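Local coordinates for foldase protein PrsA (Streptococcus pneumoniae, PDB 5TVL) that assists the folding of secreted proteins after their export and belongs to the PpiC-type peptidyl-prolyl cis-trans isomerases, at the interface of chains A and B and the interface of chains A and C. Coordinates in Å, arbitrary orientation; residue numbers count along the deposited sequence, not the author numbering. Chains: chain A/B/C, Foldase protein PrsA.

Contact 1: the interface of chains A and B. Residues chain A 7, 10-12, 16; chain B 35, 38-39.
Strands 5-7 and 10-13 of chain A, together with the start of helix 14-21, lie against helix 25-44 of chain B. B:Lys38 reaches across this surface. Its aliphatic stem is extended through chi2 and chi3, and CD of B:Lys38 packs on the chain A side against both CG1 of A:Ile12 (3.8 Å) and CE of A:Met7 (4.0 Å), which lie next to each other. A bend at chi4 (-64°) turns the ammonium away from the apolar side chains, and NZ of B:Lys38 ends 4.0 Å from the carboxylate OD1 of A:Asp10, a long salt bridge; A:Asp10 is poorly ordered, so the pairing is probably loose. Lysine suits the place because one side chain supplies both an apolar shaft and a charged tip. The flexible thioether of A:Met7, bent at chi2 and chi3, sets SD 3.9 Å from CG2 of B:Val39 and crosses the lysine stem at about a right angle. A:Ile12 sends its long branch back towards the preceding turn of the helix, with CD1 3.8 Å from CA of B:Thr35. Branched valine and threonine give the helix a compact face here. The patch seats the N-terminal strands of one copy on a helix of its neighbour and probably helps hold the pair together.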
loop_
_atom_site.group_PDB
_atom_site.type_symbol
_atom_site.label_atom_id
_atom_site.label_comp_id
_atom_site.label_asym_id
_atom_site.label_seq_id
_atom_site.Cartn_x
_atom_site.Cartn_y
_atom_site.Cartn_z
ATOM N N MET A 7 30.391 -1.631 41.090
ATOM C CA MET A 7 29.970 -2.466 42.214
ATOM C C MET A 7 31.143 -2.535 43.184
ATOM O O MET A 7 32.222 -2.007 42.893
ATOM C CB MET A 7 29.631 -3.871 41.718
ATOM C CG MET A 7 28.493 -3.928 40.706
ATOM S SD MET A 7 28.778 -5.102 39.366
ATOM C CE MET A 7 30.078 -4.276 38.453
ATOM N N ASP A 10 34.491 -4.228 41.692
ATOM C CA ASP A 10 34.340 -4.519 40.259
ATOM C C ASP A 10 33.594 -3.399 39.522
ATOM O O ASP A 10 32.779 -2.694 40.121
ATOM C CB ASP A 10 33.594 -5.855 40.058
ATOM C CG ASP A 10 34.227 -6.729 38.987
ATOM O OD1 ASP A 10 34.607 -6.200 37.920
ATOM O OD2 ASP A 10 34.337 -7.953 39.216
ATOM N N VAL A 11 33.881 -3.252 38.226
ATOM C CA VAL A 11 33.185 -2.289 37.347
ATOM C C VAL A 11 32.871 -2.888 35.969
ATOM O O VAL A 11 33.516 -3.847 35.533
ATOM C CB VAL A 11 33.997 -0.978 37.131
ATOM C CG1 VAL A 11 33.929 -0.072 38.356
ATOM C CG2 VAL A 11 35.448 -1.267 36.750
ATOM N N ILE A 12 31.863 -2.318 35.304
ATOM C CA ILE A 12 31.575 -2.588 33.892
ATOM C C ILE A 12 32.009 -1.347 33.122
ATOM O O ILE A 12 31.495 -0.249 33.368
ATOM C CB ILE A 12 30.071 -2.861 33.630
ATOM C CG1 ILE A 12 29.582 -4.048 34.473
ATOM C CG2 ILE A 12 29.816 -3.134 32.146
ATOM C CD1 ILE A 12 28.082 -4.274 34.437
ATOM N N GLN A 16 33.630 -3.026 27.543
ATOM C CA GLN A 16 33.017 -4.310 27.928
ATOM C C GLN A 16 31.525 -4.385 27.585
ATOM O O GLN A 16 31.043 -5.425 27.134
ATOM C CB GLN A 16 33.189 -4.557 29.426
ATOM C CG GLN A 16 34.601 -4.934 29.840
ATOM C CD GLN A 16 34.763 -5.013 31.349
ATOM O OE1 GLN A 16 34.205 -4.200 32.089
ATOM N NE2 GLN A 16 35.530 -5.992 31.811
ATOM N N THR B 35 25.119 -6.676 34.578
ATOM C CA THR B 35 25.238 -6.295 35.980
ATOM C C THR B 35 24.717 -7.400 36.907
ATOM O O THR B 35 25.372 -7.748 37.892
ATOM C CB THR B 35 24.503 -4.963 36.242
ATOM O OG1 THR B 35 24.986 -3.969 35.321
ATOM C CG2 THR B 35 24.732 -4.485 37.678
ATOM N N LYS B 38 27.415 -10.119 36.739
ATOM C CA LYS B 38 28.646 -9.854 37.515
ATOM C C LYS B 38 28.441 -9.960 39.023
ATOM O O LYS B 38 29.300 -10.498 39.725
ATOM C CB LYS B 38 29.262 -8.491 37.181
ATOM C CG LYS B 38 30.281 -8.528 36.054
ATOM C CD LYS B 38 31.017 -7.202 35.941
ATOM C CE LYS B 38 31.941 -7.169 34.732
ATOM N NZ LYS B 38 33.032 -8.179 34.832
ATOM N N VAL B 39 27.309 -9.447 39.507
ATOM C CA VAL B 39 26.969 -9.501 40.932
ATOM C C VAL B 39 26.818 -10.948 41.422
ATOM O O VAL B 39 27.412 -11.325 42.438
ATOM C CB VAL B 39 25.692 -8.685 41.249
ATOM C CG1 VAL B 39 25.174 -8.973 42.659
ATOM C CG2 VAL B 39 25.973 -7.198 41.091
#

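Contact 2: the interface of chains A and B. Residues chain A 30, 34, 81; chain B 20.
This is a helix-to-helix patch of a two-fold symmetric interface between identical chains, in which a glutamine of chain B enters between two helices of chain A and helps to join the pair, although the deposited assembly may not be the biological one. B:Gln20 meets A:Met34 with its aliphatic part: SD of A:Met34 lies 3.5 Å from CG of B:Gln20, and the two side chains run past each other in opposite directions. Methionine suits this spot because its unbranched, polarisable chain can follow the glutamine stem. On the same stem, CB of B:Gln20 is 4.0 Å from CG1 of A:Val30, the methyl that stands anti to the backbone N (chi1 168°). B:Gln20 then bends at chi2 (-82°), which carries its carboxamide away from A:Val30 and towards A:Thr81. The hydroxyl OG1 of A:Thr81 lies ahead of the amide, nearly on the continuation of the CG-CD bond, 3.3 Å from NE2 and 3.4 Å from OE1 of B:Gln20. Both links are weak, but a hydroxyl can accept from the NH2 group and donate to the carbonyl, so threonine and glutamine are complementary. Within the fold, B:Gln20 belongs to the short helix 14-21, while A:Val30 and A:Met34 lie a turn apart on helix 25-44 and A:Thr81 stands near the beginning of the long helix 79-102.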
loop_
_atom_site.group_PDB
_atom_site.type_symbol
_atom_site.label_atom_id
_atom_site.label_comp_id
_atom_site.label_asym_id
_atom_site.label_seq_id
_atom_site.Cartn_x
_atom_site.Cartn_y
_atom_site.Cartn_z
ATOM N N VAL A 30 21.137 0.074 14.919
ATOM C CA VAL A 30 21.579 1.433 15.249
ATOM C C VAL A 30 22.858 1.827 14.500
ATOM O O VAL A 30 22.962 2.964 14.039
ATOM C CB VAL A 30 21.737 1.624 16.780
ATOM C CG1 VAL A 30 22.471 2.916 17.126
ATOM C CG2 VAL A 30 20.365 1.612 17.443
ATOM N N MET A 34 23.082 4.723 11.696
ATOM C CA MET A 34 24.137 5.741 11.765
ATOM C C MET A 34 24.944 5.800 10.468
ATOM O O MET A 34 25.361 6.880 10.052
ATOM C CB MET A 34 25.088 5.479 12.943
ATOM C CG MET A 34 24.513 5.804 14.314
ATOM S SD MET A 34 25.562 5.183 15.648
ATOM C CE MET A 34 26.942 6.324 15.549
ATOM N N THR A 81 18.062 13.171 18.352
ATOM C CA THR A 81 18.295 12.075 17.402
ATOM C C THR A 81 17.029 11.632 16.635
ATOM O O THR A 81 17.137 10.945 15.616
ATOM C CB THR A 81 18.980 10.869 18.091
ATOM O OG1 THR A 81 19.553 10.010 17.098
ATOM C CG2 THR A 81 18.012 10.078 18.937
ATOM N N GLN B 20 25.003 6.756 20.831
ATOM C CA GLN B 20 23.718 6.494 20.164
ATOM C C GLN B 20 22.984 5.289 20.771
ATOM O O GLN B 20 21.813 5.395 21.137
ATOM C CB GLN B 20 23.924 6.271 18.658
ATOM C CG GLN B 20 24.149 7.555 17.872
ATOM C CD GLN B 20 22.852 8.263 17.530
ATOM O OE1 GLN B 20 21.946 7.670 16.941
ATOM N NE2 GLN B 20 22.753 9.536 17.897
#

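Contact 3: the interface of chains A and C. Residues chain A 183, 193-196; chain C 63-64, 67.
A:Ile196 and the CB atoms of A:Ala183 and A:Ser193 form the modest apolar centre around the side chain of C:Asn67. CB of A:Ser193 is 4.0 Å from the amide carbon CG of C:Asn67. CB of A:Ala183 stands over the amide face, 4.2 Å from ND2 of C:Asn67, while CG1 of A:Ile196, anti to the carbonyl carbon (chi1 -59°), lies ahead of that NH2 group. A:Ile196 crosses the asparagine at about a right angle, and its other branch, CG2, lies 3.8 Å from the backbone O of C:Gln63. Alanine and serine are small enough to let the amide come close, and the branched isoleucine can serve two neighbours. Further out, CE1 of the C:Tyr64 ring approaches the backbone of A:Ala183. At the polar rim C:Asn67 reads the main chain of A:Asp194. The amide N of A:Asp194 gives its hydrogen to OD1 of C:Asn67 over 2.9 Å, arriving in the carbonyl plane on a lone pair (119° at the oxygen). ND2 of C:Asn67 returns a weak bond of 3.3 Å to O of A:Asp194, which also accepts from the hydroxyl OG of A:Ser193 at 3.0 Å. Asparagine suits this task by offering donor and acceptor side by side. In the fold, C:Asn67 follows helix 51-64, and the chain A residues come from helix 178-186, the loop 193-195 and the first residue of strand 196-198, within the PpiC-type domain.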
loop_
_atom_site.group_PDB
_atom_site.type_symbol
_atom_site.label_atom_id
_atom_site.label_comp_id
_atom_site.label_asym_id
_atom_site.label_seq_id
_atom_site.Cartn_x
_atom_site.Cartn_y
_atom_site.Cartn_z
ATOM N N ALA A 183 -17.239 2.693 -10.480
ATOM C CA ALA A 183 -18.690 2.831 -10.675
ATOM C C ALA A 183 -19.066 4.159 -11.332
ATOM O O ALA A 183 -19.944 4.194 -12.188
ATOM C CB ALA A 183 -19.428 2.680 -9.353
ATOM N N SER A 193 -25.798 5.660 -9.906
ATOM C CA SER A 193 -25.372 4.291 -9.616
ATOM C C SER A 193 -26.325 3.624 -8.627
ATOM O O SER A 193 -27.100 4.300 -7.942
ATOM C CB SER A 193 -23.945 4.274 -9.041
ATOM O OG SER A 193 -23.902 4.750 -7.700
ATOM N N ASP A 194 -26.250 2.296 -8.561
ATOM C CA ASP A 194 -26.860 1.524 -7.472
ATOM C C ASP A 194 -25.955 1.626 -6.236
ATOM O O ASP A 194 -24.950 2.348 -6.264
ATOM C CB ASP A 194 -27.060 0.068 -7.903
ATOM C CG ASP A 194 -28.034 -0.066 -9.062
ATOM O OD1 ASP A 194 -29.189 0.392 -8.925
ATOM O OD2 ASP A 194 -27.645 -0.633 -10.108
ATOM N N VAL A 195 -26.301 0.922 -5.156
ATOM C CA VAL A 195 -25.508 0.981 -3.918
ATOM C C VAL A 195 -24.130 0.340 -4.136
ATOM O O VAL A 195 -24.032 -0.801 -4.598
ATOM C CB VAL A 195 -26.218 0.321 -2.703
ATOM C CG1 VAL A 195 -25.336 0.395 -1.456
ATOM C CG2 VAL A 195 -27.566 0.986 -2.437
ATOM N N ILE A 196 -23.086 1.110 -3.823
ATOM C CA ILE A 196 -21.701 0.645 -3.816
ATOM C C ILE A 196 -21.362 0.381 -2.359
ATOM O O ILE A 196 -21.809 1.121 -1.483
ATOM C CB ILE A 196 -20.745 1.714 -4.392
ATOM C CG1 ILE A 196 -21.133 2.062 -5.835
ATOM C CG2 ILE A 196 -19.292 1.246 -4.335
ATOM C CD1 ILE A 196 -20.835 3.494 -6.217
ATOM N N GLN C 63 -19.157 -5.628 -3.582
ATOM C CA GLN C 63 -18.750 -4.217 -3.592
ATOM C C GLN C 63 -19.578 -3.399 -4.577
ATOM O O GLN C 63 -20.228 -2.430 -4.189
ATOM C CB GLN C 63 -17.260 -4.068 -3.924
ATOM C CG GLN C 63 -16.329 -4.501 -2.802
ATOM C CD GLN C 63 -14.861 -4.266 -3.116
ATOM O OE1 GLN C 63 -14.446 -4.268 -4.278
ATOM N NE2 GLN C 63 -14.064 -4.064 -2.075
ATOM N N TYR C 64 -19.558 -3.806 -5.841
ATOM C CA TYR C 64 -20.307 -3.117 -6.892
ATOM C C TYR C 64 -21.807 -3.413 -6.821
ATOM O O TYR C 64 -22.624 -2.532 -7.093
ATOM C CB TYR C 64 -19.745 -3.475 -8.272
ATOM C CG TYR C 64 -18.335 -2.969 -8.475
ATOM C CD1 TYR C 64 -18.092 -1.623 -8.754
ATOM C CD2 TYR C 64 -17.241 -3.824 -8.371
ATOM C CE1 TYR C 64 -16.800 -1.147 -8.930
ATOM C CE2 TYR C 64 -15.946 -3.357 -8.547
ATOM C CZ TYR C 64 -15.730 -2.019 -8.826
ATOM O OH TYR C 64 -14.447 -1.555 -9.000
ATOM N N ASN C 67 -24.037 -2.537 -9.880
ATOM C CA ASN C 67 -23.192 -1.821 -10.845
ATOM C C ASN C 67 -22.199 -2.748 -11.551
ATOM O O ASN C 67 -21.493 -2.304 -12.455
ATOM C CB ASN C 67 -22.395 -0.708 -10.151
ATOM C CG ASN C 67 -23.281 0.335 -9.489
ATOM O OD1 ASN C 67 -24.238 0.825 -10.090
ATOM N ND2 ASN C 67 -22.958 0.694 -8.247
#

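Contacts 1 and 2 belong to the same A-B interface, their C-alpha centres about 25 Å apart, and both use helices 14-21 and 25-44 with the roles of the chains exchanged. Because that interface is two-fold symmetric, helix 25-44 of each copy packs against its partner at both places. Contact 3 joins A to a different copy, about 69 Å from contact 1 and 51 Å from contact 2 between C-alpha centres, and sets the PpiC-type region of A against the end of helix 51-64 of C. Chain A thus uses separate surfaces for two neighbours, which would allow the deposited four-copy assembly to be built.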